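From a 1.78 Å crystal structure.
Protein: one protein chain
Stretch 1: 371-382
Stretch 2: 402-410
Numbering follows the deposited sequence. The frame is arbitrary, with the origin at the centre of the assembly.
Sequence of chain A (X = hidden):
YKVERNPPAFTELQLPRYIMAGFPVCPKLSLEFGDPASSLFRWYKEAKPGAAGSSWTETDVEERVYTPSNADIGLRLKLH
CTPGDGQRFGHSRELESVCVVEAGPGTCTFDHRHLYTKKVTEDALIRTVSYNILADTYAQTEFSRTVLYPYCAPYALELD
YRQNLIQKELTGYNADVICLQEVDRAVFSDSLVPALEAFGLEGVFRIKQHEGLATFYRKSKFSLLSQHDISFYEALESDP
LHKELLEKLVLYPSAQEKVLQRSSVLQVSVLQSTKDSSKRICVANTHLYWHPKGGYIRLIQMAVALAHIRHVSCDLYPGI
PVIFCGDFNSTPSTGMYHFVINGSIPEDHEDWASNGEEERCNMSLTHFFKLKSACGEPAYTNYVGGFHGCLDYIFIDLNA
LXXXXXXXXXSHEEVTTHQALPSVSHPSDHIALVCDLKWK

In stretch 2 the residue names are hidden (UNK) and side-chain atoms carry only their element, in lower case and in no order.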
# COMPACT_ATOMS: atom_id res chain seq x y z
N LEU A 371 -11.08 17.70 -5.71
CA LEU A 371 -10.18 16.56 -5.82
C LEU A 371 -9.77 16.29 -7.22
O LEU A 371 -10.58 16.33 -8.13
CB LEU A 371 -10.82 15.28 -5.23
CG LEU A 371 -11.23 15.35 -3.75
CD1 LEU A 371 -12.15 14.20 -3.39
CD2 LEU A 371 -10.02 15.39 -2.84
N LYS A 372 -8.49 16.05 -7.39
CA LYS A 372 -7.92 15.76 -8.69
C LYS A 372 -7.25 14.41 -8.60
O LYS A 372 -6.63 14.12 -7.57
CB LYS A 372 -6.89 16.85 -9.06
CG LYS A 372 -6.10 16.60 -10.34
CD LYS A 372 -4.95 17.59 -10.49
CE LYS A 372 -4.09 17.23 -11.69
NZ LYS A 372 -2.95 18.15 -11.86
N SER A 373 -7.39 13.58 -9.63
CA SER A 373 -6.64 12.32 -9.68
C SER A 373 -5.18 12.71 -9.98
O SER A 373 -4.86 13.19 -11.08
CB SER A 373 -7.21 11.40 -10.77
OG SER A 373 -6.35 10.27 -10.86
N ALA A 374 -4.30 12.58 -8.99
CA ALA A 374 -2.90 12.99 -9.15
C ALA A 374 -2.20 12.29 -10.32
O ALA A 374 -1.44 12.95 -11.04
CB ALA A 374 -2.12 12.75 -7.85
N CYS A 375 -2.44 10.99 -10.54
CA CYS A 375 -1.78 10.30 -11.65
C CYS A 375 -2.64 10.26 -12.91
O CYS A 375 -2.33 9.51 -13.84
CB CYS A 375 -1.35 8.90 -11.22
SG CYS A 375 -0.26 8.91 -9.79
N GLY A 376 -3.69 11.07 -12.93
CA GLY A 376 -4.57 11.21 -14.06
C GLY A 376 -5.42 10.00 -14.30
O GLY A 376 -5.96 9.41 -13.36
N GLU A 377 -5.55 9.61 -15.57
CA GLU A 377 -6.40 8.49 -15.95
C GLU A 377 -5.60 7.55 -16.84
O GLU A 377 -5.76 7.57 -18.05
CB GLU A 377 -7.69 8.99 -16.62
CG GLU A 377 -8.53 9.90 -15.74
CD GLU A 377 -9.61 10.72 -16.42
OE1 GLU A 377 -9.90 10.45 -17.61
OE2 GLU A 377 -10.20 11.60 -15.75
N PRO A 378 -4.69 6.74 -16.25
CA PRO A 378 -3.90 5.80 -17.07
C PRO A 378 -4.80 4.85 -17.86
O PRO A 378 -5.95 4.63 -17.47
CB PRO A 378 -3.08 5.01 -16.04
CG PRO A 378 -3.05 5.87 -14.82
CD PRO A 378 -4.36 6.61 -14.81
N ALA A 379 -4.26 4.27 -18.94
CA ALA A 379 -4.96 3.28 -19.76
C ALA A 379 -5.47 2.15 -18.84
O ALA A 379 -6.59 1.68 -18.98
CB ALA A 379 -4.03 2.74 -20.85
N TYR A 380 -4.66 1.79 -17.81
CA TYR A 380 -5.08 0.78 -16.82
C TYR A 380 -4.14 0.80 -15.62
O TYR A 380 -2.98 1.20 -15.74
CB TYR A 380 -5.14 -0.66 -17.42
CG TYR A 380 -3.88 -1.03 -18.17
CD1 TYR A 380 -2.73 -1.43 -17.50
CD2 TYR A 380 -3.84 -1.02 -19.57
CE1 TYR A 380 -1.55 -1.74 -18.18
CE2 TYR A 380 -2.68 -1.33 -20.26
CZ TYR A 380 -1.53 -1.67 -19.57
OH TYR A 380 -0.37 -1.98 -20.23
N THR A 381 -4.64 0.36 -14.48
CA THR A 381 -3.86 0.17 -13.24
C THR A 381 -4.02 -1.29 -12.81
O THR A 381 -3.44 -1.72 -11.83
CB THR A 381 -4.30 1.15 -12.13
OG1 THR A 381 -5.64 0.87 -11.77
CG2 THR A 381 -4.19 2.62 -12.56
N ASN A 382 -4.86 -2.04 -13.53
CA ASN A 382 -5.12 -3.45 -13.29
C ASN A 382 -5.10 -4.14 -14.64
O ASN A 382 -5.79 -3.67 -15.54
CB ASN A 382 -6.44 -3.62 -12.57
CG ASN A 382 -6.89 -5.07 -12.40
OD1 ASN A 382 -7.92 -5.45 -12.91
ND2 ASN A 382 -6.21 -5.86 -11.60
N UNK A 402 -0.50 20.24 -5.09
CA UNK A 402 -0.35 20.22 -6.54
C UNK A 402 0.57 19.07 -6.94
O UNK A 402 1.34 18.59 -6.10
o UNK A 402 1.19 24.19 -7.31
c UNK A 402 0.18 21.57 -7.07
c UNK A 402 2.04 23.34 -6.97
c UNK A 402 1.57 21.94 -6.60
o UNK A 402 3.27 23.58 -6.89
N UNK A 403 0.49 18.63 -8.19
CA UNK A 403 1.32 17.54 -8.66
C UNK A 403 2.64 18.10 -9.16
O UNK A 403 2.67 18.91 -10.10
c UNK A 403 0.61 16.66 -9.72
c UNK A 403 -0.77 16.21 -9.22
c UNK A 403 1.46 15.42 -10.06
N UNK A 404 3.74 17.62 -8.57
CA UNK A 404 5.09 17.98 -8.98
C UNK A 404 5.50 17.08 -10.14
O UNK A 404 5.98 17.58 -11.14
c UNK A 404 8.06 19.46 -8.30
c UNK A 404 7.53 18.04 -8.15
o UNK A 404 9.30 19.60 -8.36
o UNK A 404 7.26 20.42 -8.36
c UNK A 404 6.06 17.87 -7.79
N UNK A 405 5.31 15.74 -10.01
CA UNK A 405 5.59 14.79 -11.10
C UNK A 405 4.80 13.52 -10.88
O UNK A 405 4.42 13.21 -9.74
c UNK A 405 8.89 12.83 -10.52
c UNK A 405 7.10 14.48 -11.27
o UNK A 405 9.21 12.61 -11.72
c UNK A 405 7.74 13.74 -10.12
n UNK A 405 9.53 12.25 -9.52
N UNK A 406 4.55 12.80 -11.97
CA UNK A 406 3.89 11.49 -12.00
C UNK A 406 4.97 10.52 -12.39
O UNK A 406 5.62 10.73 -13.43
c UNK A 406 2.67 11.44 -12.97
c UNK A 406 1.59 12.43 -12.54
c UNK A 406 2.08 10.02 -13.04
N UNK A 407 5.18 9.47 -11.58
CA UNK A 407 6.14 8.42 -11.90
C UNK A 407 5.43 7.55 -12.95
O UNK A 407 4.35 7.00 -12.66
c UNK A 407 6.89 9.73 -8.97
c UNK A 407 6.59 7.64 -10.64
c UNK A 407 7.35 6.36 -11.06
c UNK A 407 7.49 8.49 -9.69
N UNK A 408 5.94 7.49 -14.19
CA UNK A 408 5.20 6.77 -15.24
C UNK A 408 4.97 5.31 -14.93
O UNK A 408 5.83 4.65 -14.36
c UNK A 408 6.11 6.90 -16.48
c UNK A 408 7.19 8.06 -14.72
c UNK A 408 7.44 7.24 -15.97
N UNK A 409 3.82 4.81 -15.37
CA UNK A 409 3.48 3.41 -15.23
C UNK A 409 4.37 2.59 -16.16
O UNK A 409 4.88 3.16 -17.15
c UNK A 409 1.99 3.20 -15.55
c UNK A 409 -0.30 2.86 -14.59
c UNK A 409 1.06 3.43 -14.33
c UNK A 409 0.92 4.93 -14.02
N UNK A 410 4.59 1.29 -15.90
CA UNK A 410 5.38 0.48 -16.84
C UNK A 410 4.79 0.54 -18.25
O UNK A 410 3.57 0.76 -18.40
c UNK A 410 4.92 -0.79 -14.86
c UNK A 410 4.06 0.45 -14.79
c UNK A 410 5.25 -0.96 -16.30
O HOH W 1 -1.86 19.81 -9.89
O HOH W 2 0.97 0.33 -19.35

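Position 402 has five side-chain atoms: three carbons in a row, the third carrying two oxygens. Its CB points away from stretch 1 and it makes no contact there. It is Glu 402.

Position 403 has three side-chain carbons, forked at the first. Its CB points toward stretch 1. One end carbon of 403 lies 4.0 Å from Ala 374 CB and 3.8 Å from Ala 374 O. The same carbon is 3.9 Å from Lys 372 NZ. This is Val 403, and that carbon is CG2. Water 1 accepts hydrogen bonds from Lys 372 NZ (2.8 Å from the water O) and from Val 403 N (3.1 Å from the water O).

Position 404 again has three carbons, the third carrying two oxygens. The chain turns a corner here, and the side chain is out of reach of stretch 1. It is Glu 404.

Position 405 has three carbons, the third bonded to one oxygen and one nitrogen. This is an amide on a two-carbon arm. Its CB points away from stretch 1 and it makes no contact there. It is Gln 405.

Position 406 has three carbons forked at the first, with CB toward stretch 1. One end carbon of 406 is 3.4 Å from Ala 374 O, and the other is 4.0 Å from Cys 375 CB. It is Val 406; the first of these carbons is CG2, the second CG1.

Position 407 has four carbons, forked at the first, with one arm two carbons long. The side chain is buried but does not touch stretch 1. It is Ile 407.

Position 408 has three carbons that close a ring onto the backbone N. The ring is out of reach of stretch 1. It is Pro 408.

Position 409 has four carbons, forked at the second, with CB toward stretch 1. One end carbon of 409 lies 3.8 Å from Pro 378 CB and 3.4 Å from Tyr 380 O. It is Leu 409, and that carbon is CD2.

Position 410 has another three-carbon ring closed onto N. The ring makes no contact with stretch 1. It is Pro 410. Its O accepts a hydrogen bond from water 2 at 2.8 Å from the water O; that water also has a weak bond to Tyr 380 OH.

No direct hydrogen bond joins the stretches. Val 403, Val 406 and Leu 409 supply the apolar contacts. The valines meet the type I turn from Ser 373 to Gly 376, which is held by Gly 376 N to Ser 373 O at 3.0 Å. The leucine packs farther along, and the two waters bridge polar groups.

Stretch 2, residues 402-410: EVEQVIPLP
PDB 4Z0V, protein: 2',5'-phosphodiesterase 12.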